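Local coordinates for Lmo0325 protein (Listeria monocytogenes EGD-e, PDB 4RYK) that is a putative transcriptional regulator of the Rgg type that probably binds DNA through its N-terminal helix-turn-helix domain, at residues Ser81-Phe86 against Lys117-Thr122; Asn93-Met98 against Thr122-Ile127; His181-Met186 against His205-Leu210; Ser189-Arg194 against Leu230-Glu235. All blocks are in the same frame, centred on the assembly; numbering follows the deposited sequence.

Contact 1 of 4, residues Ser81-Phe86 against Lys117-Thr122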
# COMPACT_ATOMS: atom_id res chain seq x y z
N SER A 81 12.69 6.16 9.57
CA SER A 81 12.90 4.81 9.10
C SER A 81 13.15 3.84 10.26
O SER A 81 13.63 2.70 10.04
CB SER A 81 14.10 4.83 8.15
OG SER A 81 15.20 5.42 8.84
N PHE A 82 12.83 4.25 11.50
CA PHE A 82 13.09 3.36 12.63
C PHE A 82 12.56 1.97 12.37
O PHE A 82 13.32 0.99 12.50
CB PHE A 82 12.52 3.88 13.95
CG PHE A 82 12.71 2.92 15.09
CD1 PHE A 82 13.90 2.89 15.77
CD2 PHE A 82 11.70 2.01 15.45
CE1 PHE A 82 14.09 1.97 16.82
CE2 PHE A 82 11.89 1.12 16.47
CZ PHE A 82 13.10 1.10 17.17
N TRP A 83 11.29 1.83 12.04
CA TRP A 83 10.68 0.48 12.02
C TRP A 83 11.22 -0.36 10.84
O TRP A 83 11.46 -1.56 10.98
CB TRP A 83 9.15 0.53 12.03
CG TRP A 83 8.62 0.95 13.38
CD1 TRP A 83 8.08 2.14 13.71
CD2 TRP A 83 8.66 0.17 14.57
NE1 TRP A 83 7.73 2.14 15.05
CE2 TRP A 83 8.11 0.94 15.59
CE3 TRP A 83 9.11 -1.11 14.87
CZ2 TRP A 83 8.02 0.48 16.89
CZ3 TRP A 83 9.02 -1.57 16.16
CH2 TRP A 83 8.47 -0.78 17.15
N ILE A 84 11.39 0.28 9.70
CA ILE A 84 12.03 -0.37 8.55
C ILE A 84 13.42 -0.90 8.95
O ILE A 84 13.75 -2.07 8.73
CB ILE A 84 12.21 0.63 7.40
CG1 ILE A 84 10.85 0.99 6.79
CG2 ILE A 84 13.16 0.06 6.35
CD1 ILE A 84 10.83 2.36 6.12
N ASP A 85 14.23 -0.02 9.54
CA ASP A 85 15.60 -0.40 9.92
C ASP A 85 15.58 -1.49 10.94
O ASP A 85 16.34 -2.44 10.85
CB ASP A 85 16.36 0.76 10.51
CG ASP A 85 16.54 1.89 9.53
OD1 ASP A 85 16.46 1.61 8.34
OD2 ASP A 85 16.74 3.05 9.96
N PHE A 86 14.70 -1.36 11.92
CA PHE A 86 14.70 -2.32 13.02
C PHE A 86 14.31 -3.72 12.55
O PHE A 86 14.86 -4.74 12.99
CB PHE A 86 13.73 -1.86 14.11
CG PHE A 86 13.63 -2.82 15.26
CD1 PHE A 86 14.73 -3.04 16.10
CD2 PHE A 86 12.47 -3.54 15.47
CE1 PHE A 86 14.66 -3.93 17.16
CE2 PHE A 86 12.38 -4.43 16.53
CZ PHE A 86 13.47 -4.62 17.38
N LYS A 117 13.91 2.90 22.29
CA LYS A 117 15.21 2.47 22.86
C LYS A 117 15.08 1.22 23.68
O LYS A 117 15.93 0.34 23.60
CB LYS A 117 15.84 3.56 23.69
CG LYS A 117 16.28 4.71 22.82
CD LYS A 117 17.14 5.71 23.57
CE LYS A 117 16.34 6.60 24.49
NZ LYS A 117 16.90 7.99 24.41
N ALA A 118 14.00 1.12 24.45
CA ALA A 118 13.81 -0.09 25.26
C ALA A 118 13.65 -1.30 24.36
O ALA A 118 14.16 -2.39 24.63
CB ALA A 118 12.61 0.08 26.20
N ILE A 119 12.96 -1.13 23.24
CA ILE A 119 12.77 -2.25 22.33
C ILE A 119 14.10 -2.75 21.78
O ILE A 119 14.42 -3.95 21.78
CB ILE A 119 11.77 -1.88 21.21
CG1 ILE A 119 10.34 -1.99 21.78
CG2 ILE A 119 11.88 -2.82 20.01
CD1 ILE A 119 9.35 -1.24 20.95
N LEU A 120 14.91 -1.81 21.36
CA LEU A 120 16.20 -2.12 20.85
C LEU A 120 17.08 -2.79 21.92
O LEU A 120 17.76 -3.77 21.63
CB LEU A 120 16.85 -0.84 20.38
CG LEU A 120 16.69 -0.39 18.94
CD1 LEU A 120 17.27 1.01 18.80
CD2 LEU A 120 17.43 -1.31 17.99
N HIS A 121 17.12 -2.23 23.13
CA HIS A 121 17.90 -2.83 24.18
C HIS A 121 17.49 -4.24 24.41
O HIS A 121 18.34 -5.11 24.51
CB HIS A 121 17.72 -2.09 25.49
CG HIS A 121 18.65 -0.95 25.67
ND1 HIS A 121 18.23 0.37 25.64
CD2 HIS A 121 19.98 -0.92 25.91
CE1 HIS A 121 19.26 1.16 25.86
NE2 HIS A 121 20.33 0.40 26.02
N THR A 122 16.18 -4.50 24.52
CA THR A 122 15.75 -5.86 24.81
C THR A 122 16.16 -6.79 23.70
O THR A 122 16.51 -7.95 23.96
CB THR A 122 14.24 -6.04 25.05
OG1 THR A 122 13.49 -5.73 23.86
CG2 THR A 122 13.77 -5.16 26.16

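Contact 2 of 4, residues Asn93-Met98 against Thr122-Ile127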
# COMPACT_ATOMS: atom_id res chain seq x y z
N ASN A 93 19.33 -10.58 12.43
CA ASN A 93 19.97 -10.73 13.77
C ASN A 93 21.22 -9.93 14.02
O ASN A 93 22.12 -10.35 14.75
CB ASN A 93 20.30 -12.19 14.02
CG ASN A 93 19.25 -12.87 14.82
OD1 ASN A 93 18.11 -12.41 14.92
ND2 ASN A 93 19.63 -13.97 15.43
N ASP A 94 21.26 -8.76 13.42
CA ASP A 94 22.50 -8.03 13.37
C ASP A 94 22.62 -7.12 14.59
O ASP A 94 22.12 -6.00 14.60
CB ASP A 94 22.53 -7.26 12.08
CG ASP A 94 23.69 -6.41 11.98
OD1 ASP A 94 24.57 -6.45 12.89
OD2 ASP A 94 23.70 -5.67 11.00
N VAL A 95 23.32 -7.62 15.60
CA VAL A 95 23.36 -7.00 16.91
C VAL A 95 24.28 -5.78 16.84
O VAL A 95 23.99 -4.77 17.47
CB VAL A 95 23.70 -8.07 18.02
CG1 VAL A 95 25.20 -8.29 18.18
CG2 VAL A 95 23.04 -7.72 19.34
N VAL A 96 25.34 -5.86 16.04
CA VAL A 96 26.19 -4.70 15.80
C VAL A 96 25.40 -3.56 15.17
O VAL A 96 25.46 -2.44 15.64
CB VAL A 96 27.42 -5.07 14.95
CG1 VAL A 96 28.29 -3.85 14.68
CG2 VAL A 96 28.22 -6.17 15.65
N GLY A 97 24.59 -3.85 14.15
CA GLY A 97 23.75 -2.81 13.53
C GLY A 97 22.68 -2.21 14.47
O GLY A 97 22.42 -1.01 14.47
N MSE A 98 22.08 -3.05 15.31
CA MSE A 98 21.11 -2.54 16.26
C MSE A 98 21.75 -1.62 17.23
O MSE A 98 21.14 -0.61 17.63
CB MSE A 98 20.54 -3.64 17.11
CG MSE A 98 19.91 -4.65 16.20
SE MSE A 98 18.51 -5.47 17.25
CE MSE A 98 18.16 -6.89 15.97
N THR A 122 16.18 -4.50 24.52
CA THR A 122 15.75 -5.86 24.81
C THR A 122 16.16 -6.79 23.70
O THR A 122 16.51 -7.95 23.96
CB THR A 122 14.24 -6.04 25.05
OG1 THR A 122 13.49 -5.73 23.86
CG2 THR A 122 13.77 -5.16 26.16
N ARG A 123 16.10 -6.30 22.46
CA ARG A 123 16.42 -7.14 21.31
C ARG A 123 17.91 -7.42 21.30
O ARG A 123 18.34 -8.53 21.00
CB ARG A 123 15.94 -6.44 20.02
CG ARG A 123 16.10 -7.20 18.73
CD ARG A 123 15.52 -8.60 18.76
NE ARG A 123 14.08 -8.60 18.69
CZ ARG A 123 13.37 -9.08 17.67
NH1 ARG A 123 13.96 -9.62 16.60
NH2 ARG A 123 12.06 -9.04 17.73
N ILE A 124 18.71 -6.45 21.68
CA ILE A 124 20.17 -6.71 21.78
C ILE A 124 20.52 -7.70 22.92
O ILE A 124 21.32 -8.60 22.73
CB ILE A 124 20.98 -5.41 21.92
CG1 ILE A 124 20.88 -4.57 20.63
CG2 ILE A 124 22.44 -5.70 22.28
CD1 ILE A 124 21.04 -3.08 20.87
N GLN A 125 19.90 -7.58 24.09
CA GLN A 125 20.13 -8.57 25.17
C GLN A 125 19.65 -9.98 24.73
O GLN A 125 20.37 -10.97 24.91
CB GLN A 125 19.44 -8.21 26.48
CG GLN A 125 19.75 -6.84 27.07
CD GLN A 125 18.73 -6.42 28.14
OE1 GLN A 125 17.54 -6.77 28.08
NE2 GLN A 125 19.19 -5.66 29.11
N THR A 126 18.48 -10.08 24.11
CA THR A 126 18.00 -11.38 23.65
C THR A 126 18.93 -12.05 22.63
O THR A 126 19.25 -13.24 22.78
CB THR A 126 16.61 -11.29 23.05
OG1 THR A 126 15.77 -10.70 24.03
CG2 THR A 126 16.06 -12.66 22.70
N ILE A 127 19.35 -11.31 21.61
CA ILE A 127 20.22 -11.87 20.58
C ILE A 127 21.58 -12.30 21.15
O ILE A 127 22.04 -13.39 20.90
CB ILE A 127 20.44 -10.87 19.43
CG1 ILE A 127 19.12 -10.65 18.68
CG2 ILE A 127 21.54 -11.37 18.48
CD1 ILE A 127 19.15 -9.51 17.68

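Contact 3 of 4, residues His181-Met186 against His205-Leu210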
# COMPACT_ATOMS: atom_id res chain seq x y z
N HIS A 181 -6.26 -7.38 27.48
CA HIS A 181 -6.70 -6.00 27.57
C HIS A 181 -6.09 -5.13 26.45
O HIS A 181 -6.77 -4.35 25.81
CB HIS A 181 -6.35 -5.42 28.97
CG HIS A 181 -6.56 -3.94 29.08
ND1 HIS A 181 -7.76 -3.37 29.45
CD2 HIS A 181 -5.71 -2.90 28.86
CE1 HIS A 181 -7.64 -2.05 29.46
NE2 HIS A 181 -6.40 -1.74 29.12
N PHE A 182 -4.80 -5.26 26.20
CA PHE A 182 -4.19 -4.49 25.12
C PHE A 182 -4.75 -4.91 23.74
O PHE A 182 -5.00 -4.08 22.88
CB PHE A 182 -2.65 -4.64 25.10
CG PHE A 182 -1.93 -3.89 26.18
CD1 PHE A 182 -2.43 -2.72 26.73
CD2 PHE A 182 -0.72 -4.34 26.62
CE1 PHE A 182 -1.74 -2.04 27.73
CE2 PHE A 182 -0.05 -3.68 27.64
CZ PHE A 182 -0.55 -2.53 28.19
N TYR A 183 -4.90 -6.21 23.53
CA TYR A 183 -5.54 -6.73 22.35
C TYR A 183 -6.92 -6.10 22.08
O TYR A 183 -7.20 -5.68 20.94
CB TYR A 183 -5.63 -8.26 22.46
CG TYR A 183 -6.39 -8.92 21.32
CD1 TYR A 183 -5.75 -9.27 20.16
CD2 TYR A 183 -7.74 -9.22 21.42
CE1 TYR A 183 -6.45 -9.86 19.12
CE2 TYR A 183 -8.43 -9.82 20.37
CZ TYR A 183 -7.77 -10.14 19.23
OH TYR A 183 -8.40 -10.73 18.15
N GLN A 184 -7.77 -6.02 23.10
CA GLN A 184 -9.07 -5.35 22.97
C GLN A 184 -8.89 -3.88 22.58
O GLN A 184 -9.53 -3.41 21.67
CB GLN A 184 -9.93 -5.54 24.22
CG GLN A 184 -10.46 -6.97 24.31
CD GLN A 184 -11.09 -7.35 25.66
OE1 GLN A 184 -11.17 -6.55 26.62
NE2 GLN A 184 -11.54 -8.60 25.74
N ILE A 185 -7.97 -3.16 23.16
CA ILE A 185 -7.73 -1.78 22.68
C ILE A 185 -7.25 -1.72 21.22
O ILE A 185 -7.72 -0.88 20.45
CB ILE A 185 -6.67 -1.10 23.53
CG1 ILE A 185 -7.02 -1.17 25.02
CG2 ILE A 185 -6.45 0.33 23.07
CD1 ILE A 185 -7.96 -0.10 25.51
N MSE A 186 -6.28 -2.59 20.87
CA MSE A 186 -5.75 -2.78 19.48
C MSE A 186 -6.96 -2.94 18.58
O MSE A 186 -7.04 -2.33 17.51
CB MSE A 186 -4.69 -3.96 19.35
CG MSE A 186 -3.76 -4.50 18.09
SE MSE A 186 -5.11 -5.51 16.97
CE MSE A 186 -4.67 -7.08 18.04
N HIS A 205 -0.31 -9.17 9.49
CA HIS A 205 0.91 -9.70 10.03
C HIS A 205 0.81 -9.96 11.54
O HIS A 205 1.24 -10.99 12.04
CB HIS A 205 2.00 -8.69 9.75
CG HIS A 205 3.31 -9.07 10.32
ND1 HIS A 205 4.12 -10.01 9.75
CD2 HIS A 205 3.95 -8.65 11.44
CE1 HIS A 205 5.21 -10.16 10.48
NE2 HIS A 205 5.13 -9.34 11.52
N LEU A 206 0.28 -9.00 12.28
CA LEU A 206 0.18 -9.17 13.72
C LEU A 206 -0.80 -10.31 14.02
O LEU A 206 -0.52 -11.16 14.86
CB LEU A 206 -0.36 -7.90 14.34
CG LEU A 206 -0.75 -8.02 15.82
CD1 LEU A 206 0.45 -8.51 16.62
CD2 LEU A 206 -1.24 -6.72 16.39
N PHE A 207 -1.95 -10.35 13.36
CA PHE A 207 -2.94 -11.37 13.64
C PHE A 207 -2.41 -12.76 13.29
O PHE A 207 -2.74 -13.75 13.97
CB PHE A 207 -4.24 -11.16 12.87
CG PHE A 207 -5.08 -9.99 13.33
CD1 PHE A 207 -5.30 -9.73 14.66
CD2 PHE A 207 -5.69 -9.18 12.41
CE1 PHE A 207 -6.09 -8.69 15.07
CE2 PHE A 207 -6.48 -8.13 12.79
CZ PHE A 207 -6.68 -7.88 14.15
N ALA A 208 -1.65 -12.85 12.20
CA ALA A 208 -0.97 -14.11 11.84
C ALA A 208 -0.04 -14.58 12.94
O ALA A 208 -0.10 -15.73 13.34
CB ALA A 208 -0.17 -13.94 10.59
N ASN A 209 0.78 -13.66 13.44
CA ASN A 209 1.71 -13.97 14.54
C ASN A 209 1.04 -14.45 15.80
O ASN A 209 1.50 -15.41 16.43
CB ASN A 209 2.62 -12.80 14.89
CG ASN A 209 3.71 -12.58 13.86
OD1 ASN A 209 3.93 -13.39 12.97
ND2 ASN A 209 4.40 -11.49 13.98
N LEU A 210 -0.04 -13.79 16.17
CA LEU A 210 -0.78 -14.20 17.36
C LEU A 210 -1.44 -15.56 17.18
O LEU A 210 -1.43 -16.39 18.10
CB LEU A 210 -1.88 -13.22 17.67
CG LEU A 210 -1.40 -11.84 18.10
CD1 LEU A 210 -2.62 -10.95 18.36
CD2 LEU A 210 -0.49 -11.91 19.33

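Contact 4 of 4, residues Ser189-Arg194 against Leu230-Glu235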
# COMPACT_ATOMS: atom_id res chain seq x y z
N SER A 189 -8.58 0.07 17.09
CA SER A 189 -7.86 0.76 16.04
C SER A 189 -7.88 -0.06 14.74
O SER A 189 -7.99 0.50 13.65
CB SER A 189 -6.45 1.14 16.50
OG SER A 189 -5.57 0.03 16.39
N TYR A 190 -7.82 -1.38 14.85
CA TYR A 190 -8.01 -2.25 13.72
C TYR A 190 -9.28 -1.88 12.91
O TYR A 190 -9.26 -1.82 11.70
CB TYR A 190 -8.05 -3.72 14.18
CG TYR A 190 -8.71 -4.61 13.15
CD1 TYR A 190 -8.10 -4.85 11.94
CD2 TYR A 190 -9.97 -5.19 13.37
CE1 TYR A 190 -8.71 -5.63 10.97
CE2 TYR A 190 -10.58 -5.99 12.42
CZ TYR A 190 -9.95 -6.21 11.22
OH TYR A 190 -10.52 -6.95 10.19
N GLU A 191 -10.37 -1.60 13.61
CA GLU A 191 -11.64 -1.32 12.96
C GLU A 191 -11.59 -0.06 12.08
O GLU A 191 -12.26 0.01 11.11
CB GLU A 191 -12.77 -1.21 14.04
CG GLU A 191 -13.19 -2.56 14.63
CD GLU A 191 -13.87 -3.47 13.58
OE1 GLU A 191 -14.44 -2.93 12.60
OE2 GLU A 191 -13.85 -4.73 13.72
N LYS A 192 -10.81 0.94 12.46
CA LYS A 192 -10.54 2.12 11.62
C LYS A 192 -9.57 1.76 10.50
O LYS A 192 -9.82 2.00 9.31
CB LYS A 192 -9.85 3.20 12.45
CG LYS A 192 -10.52 3.57 13.75
CD LYS A 192 -11.91 4.10 13.48
CE LYS A 192 -12.70 4.32 14.77
NZ LYS A 192 -12.26 5.55 15.48
N TYR A 193 -8.48 1.13 10.89
CA TYR A 193 -7.34 1.00 10.01
C TYR A 193 -7.44 -0.13 8.99
O TYR A 193 -6.57 -0.26 8.14
CB TYR A 193 -6.05 0.84 10.81
CG TYR A 193 -5.52 2.08 11.47
CD1 TYR A 193 -4.93 3.08 10.74
CD2 TYR A 193 -5.56 2.24 12.87
CE1 TYR A 193 -4.42 4.22 11.33
CE2 TYR A 193 -5.04 3.39 13.49
CZ TYR A 193 -4.48 4.37 12.71
OH TYR A 193 -3.95 5.53 13.25
N ARG A 194 -8.47 -0.97 9.07
CA ARG A 194 -8.53 -2.11 8.18
C ARG A 194 -8.80 -1.63 6.76
O ARG A 194 -8.54 -2.36 5.84
CB ARG A 194 -9.62 -3.12 8.59
CG ARG A 194 -11.02 -2.56 8.68
CD ARG A 194 -11.94 -3.55 9.40
NE ARG A 194 -12.37 -4.53 8.43
CZ ARG A 194 -13.63 -4.83 8.15
NH1 ARG A 194 -14.63 -4.26 8.81
NH2 ARG A 194 -13.87 -5.73 7.22
N LEU A 230 -7.88 -12.28 11.22
CA LEU A 230 -6.94 -12.36 10.12
C LEU A 230 -7.73 -12.56 8.80
O LEU A 230 -7.44 -11.93 7.80
CB LEU A 230 -5.97 -13.50 10.34
CG LEU A 230 -5.11 -13.83 9.13
CD1 LEU A 230 -4.24 -12.66 8.77
CD2 LEU A 230 -4.22 -15.01 9.43
N LYS A 231 -8.72 -13.45 8.81
CA LYS A 231 -9.59 -13.67 7.66
C LYS A 231 -10.28 -12.38 7.25
O LYS A 231 -10.19 -11.95 6.09
CB LYS A 231 -10.67 -14.70 7.94
CG LYS A 231 -10.18 -16.13 8.06
CD LYS A 231 -9.99 -16.75 6.69
CE LYS A 231 -9.69 -18.26 6.74
NZ LYS A 231 -9.73 -18.82 5.35
N GLU A 232 -10.93 -11.73 8.21
CA GLU A 232 -11.62 -10.49 7.92
C GLU A 232 -10.69 -9.41 7.40
O GLU A 232 -10.98 -8.73 6.38
CB GLU A 232 -12.32 -10.00 9.17
CG GLU A 232 -13.16 -8.76 8.96
CD GLU A 232 -13.69 -8.22 10.28
OE1 GLU A 232 -12.98 -7.53 11.02
OE2 GLU A 232 -14.84 -8.51 10.58
N ALA A 233 -9.60 -9.22 8.08
CA ALA A 233 -8.64 -8.18 7.70
C ALA A 233 -8.13 -8.43 6.27
O ALA A 233 -8.08 -7.51 5.47
CB ALA A 233 -7.48 -8.15 8.67
N SER A 234 -7.79 -9.68 5.96
CA SER A 234 -7.22 -10.04 4.66
C SER A 234 -8.25 -9.97 3.50
O SER A 234 -7.88 -9.92 2.34
CB SER A 234 -6.56 -11.41 4.73
OG SER A 234 -7.51 -12.42 4.95
N GLU A 235 -9.54 -9.94 3.85
CA GLU A 235 -10.61 -9.93 2.88
C GLU A 235 -11.32 -8.62 2.85
O GLU A 235 -12.26 -8.47 2.11
CB GLU A 235 -11.61 -11.03 3.20
CG GLU A 235 -11.03 -12.40 2.91
CD GLU A 235 -11.92 -13.52 3.41
OE1 GLU A 235 -13.12 -13.29 3.54
OE2 GLU A 235 -11.42 -14.64 3.65

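Contact 1 of 4, residues Ser81-Phe86 against Lys117-Thr122
The short helical segments 82-86 and 117-122 run parallel, at 4°, with their axes 12.4 Å apart. They belong to an all-helical, TPR-like array. Helix 95-108 comes between them in the chain, so the first and third helices of the series point the same way. At this spacing large side chains must bridge the gap, and the contact is apolar and largely buried. F82 and F86 stand one turn apart. Both have CG anti to the backbone N, which sends the rings across. F82 meets L120 tip to tip, and its CE1 lies 3.9 Å from L120 CD1, which sits at the ring edge. F86 and L120 slide past each other in opposite directions, with F86 CD1 3.7 Å from L120 CD2. So the two methyls of L120 serve one ring each. I119 crosses F86 at about a right angle. W83 comes in from the flank, one face of its indole lying against F82 CD2. W83 NE1 is hydrogen-bonded to E162 of helix 161-170, which helps to hold the indole beside the contact. Its far corner, CH2, touches I119 CD1 at 3.9 Å. The other branch of I119, CG2, ends 3.6 Å from F86 CZ.

Contact 2 of 4, residues Asn93-Met98 against Thr122-Ile127
Helix 95-108 begins here and packs its first turn on helix 113-132, the next helix along, in a helical hairpin of the TPR-like array. N93, with positive phi, is the C-prime residue of the Schellman motif that ends helix 82-91. D94 is then the N-cap of the new helix. Its OD1 accepts from G97 N at 2.9 Å with an N-H...O angle of 171°, the donor lying above the carboxylate plane.

The backbones come close, with V95 CA 5.8 Å from I124 CA, close enough at that point for a valine to reach across. V95 is the first bump. Its CG1 takes the crowded place between the backbone N and carbonyl carbon, and CG2 is the methyl that presses in. That methyl sits against I124, 3.6 Å from I124 CG2, and also reaches I127 CB. I127 CG2 in turn lies against V95 CB and beside the N93 carbonyl oxygen.

Selenomethionine M98 is the second, longer bump. Its CB rests on I124 CG1 at 3.7 Å. Beyond CG the chain is extended and lies in the hollow between R123 and I127, backed by L89 and S90 of helix 82-91. It crosses R123 obliquely, and its SE comes within 3.3 Å of R123 CG, on the aliphatic part of the arginine. With I127 it meets tip to tip. The fit there is tighter than usual van der Waals contact: M98 CE to I127 CD1 is 3.3 Å.

Contact 3 of 4, residues His181-Met186 against His205-Leu210
Segments 181-186 and 205-210 lie on consecutive helices that run nearly antiparallel, at 152°, with the segment axes 13.4 Å apart. The gap is wide, and long or bulky side chains fill it. There is no hydrogen bond across.

Selenomethionine M186 does most of the bridging. Its CG is anti to the backbone N (chi1 -176°), so the chain starts straight across. It then bends at chi2 and chi3, and the terminal methyl turns in among the residues opposite. M186 CG meets L206 CD2 at 3.8 Å, the two side chains reaching tip to tip. The bend carries M186 CE to 3.7 Å from F207 CE1. The selenium stands 4.8 Å from the centroid of the F207 ring, in an oblique Met-aromatic contact.

Y183, one turn before M186, also has CG anti to the backbone N. Its ring crosses L210 obliquely, with Y183 CD1 4.0 Å from L210 CD1. Y183 CE1 also approaches the edge of the F207 ring, at 4.2 Å from F207 CE1. A bound PEG molecule, probably from the crystallisation liquor, lies about 4 Å from the Y183 side chain.

Neighbouring parts pack around it. W159 packs on M186, and V164 and F167 of helix 161-170 pack on L206. V226 and K229 of helix 220-235 reach Y183. Consecutive antiparallel helices packed through apolar side chains are consistent with the TPR-like fold of Rgg-type C-terminal domains.

Contact 4 of 4, residues Ser189-Arg194 against Leu230-Glu235
CG of Y190 is anti to the backbone N (chi1 160°), and so is CG of E232, whose chain continues extended. These torsions send phenol and carboxylate across the gap until they meet. R194 differs. Its CG is in the crowded position between the backbone N and carbonyl carbon (chi1 57°), which brings the guanidinium to E232 as well.

Y190 OH donates to E232 OE1 at 2.7 Å. The oxygen receives it on its anti lone pair, the one away from OE2. OE1 lies at the ring edge, in its plane, and ring and carboxylate are nearly coplanar, 8° apart. The same ring packs its CE1 on A233 CB, at 3.6 Å. Y190 OH also lies near A233 N, but the angle there is too poor for a bond.

Helices 176-193 and 220-235 are the outer two of three successive helices in the TPR-like array, and these segments run roughly parallel. Helix 197-216 lies between them in the chain and lends F207, which meets the Y190 ring edge-to-face. K192, on helix 176-193, makes a cation-pi contact with F74 of the second subunit.

The R194 guanidinium stacks on the E232 side chain, with R194 NH2 3.6 Å from E232 CG. OE1 lies well out of the guanidinium plane and no N-H points at it, so R194 NE and E232 OE1, 4.0 Å apart, attract by charge without a salt bridge. R194 NE is instead hydrogen-bonded to T236 OG1. R194 would tend to keep E232 ionised. E191 probably works against this, with its OE2 4.0 Å from E232 OE1.

How the contacts relate
After the N-terminal helices of the helix-turn-helix region, the chain passes helix 82-91, helix 95-108 and helix 113-132. Contact 1 closes the loop from the first to the third, and contact 2 joins the start of the second to the third. Their segments alternate, so the loops cross. They share T122 and touch through L120, F86, R123 and M98. Both are complete before contact 3 opens. Contact 3 joins helix 176-193 to helix 197-216. Contact 4 joins helix 176-193 to helix 220-235, crossing contact 3 and touching it where F207 meets Y190 and L230. The two pairs do not touch. Contacts 1 and 4 lie on opposite sides of the chain's centre, about 25 Å apart between centres.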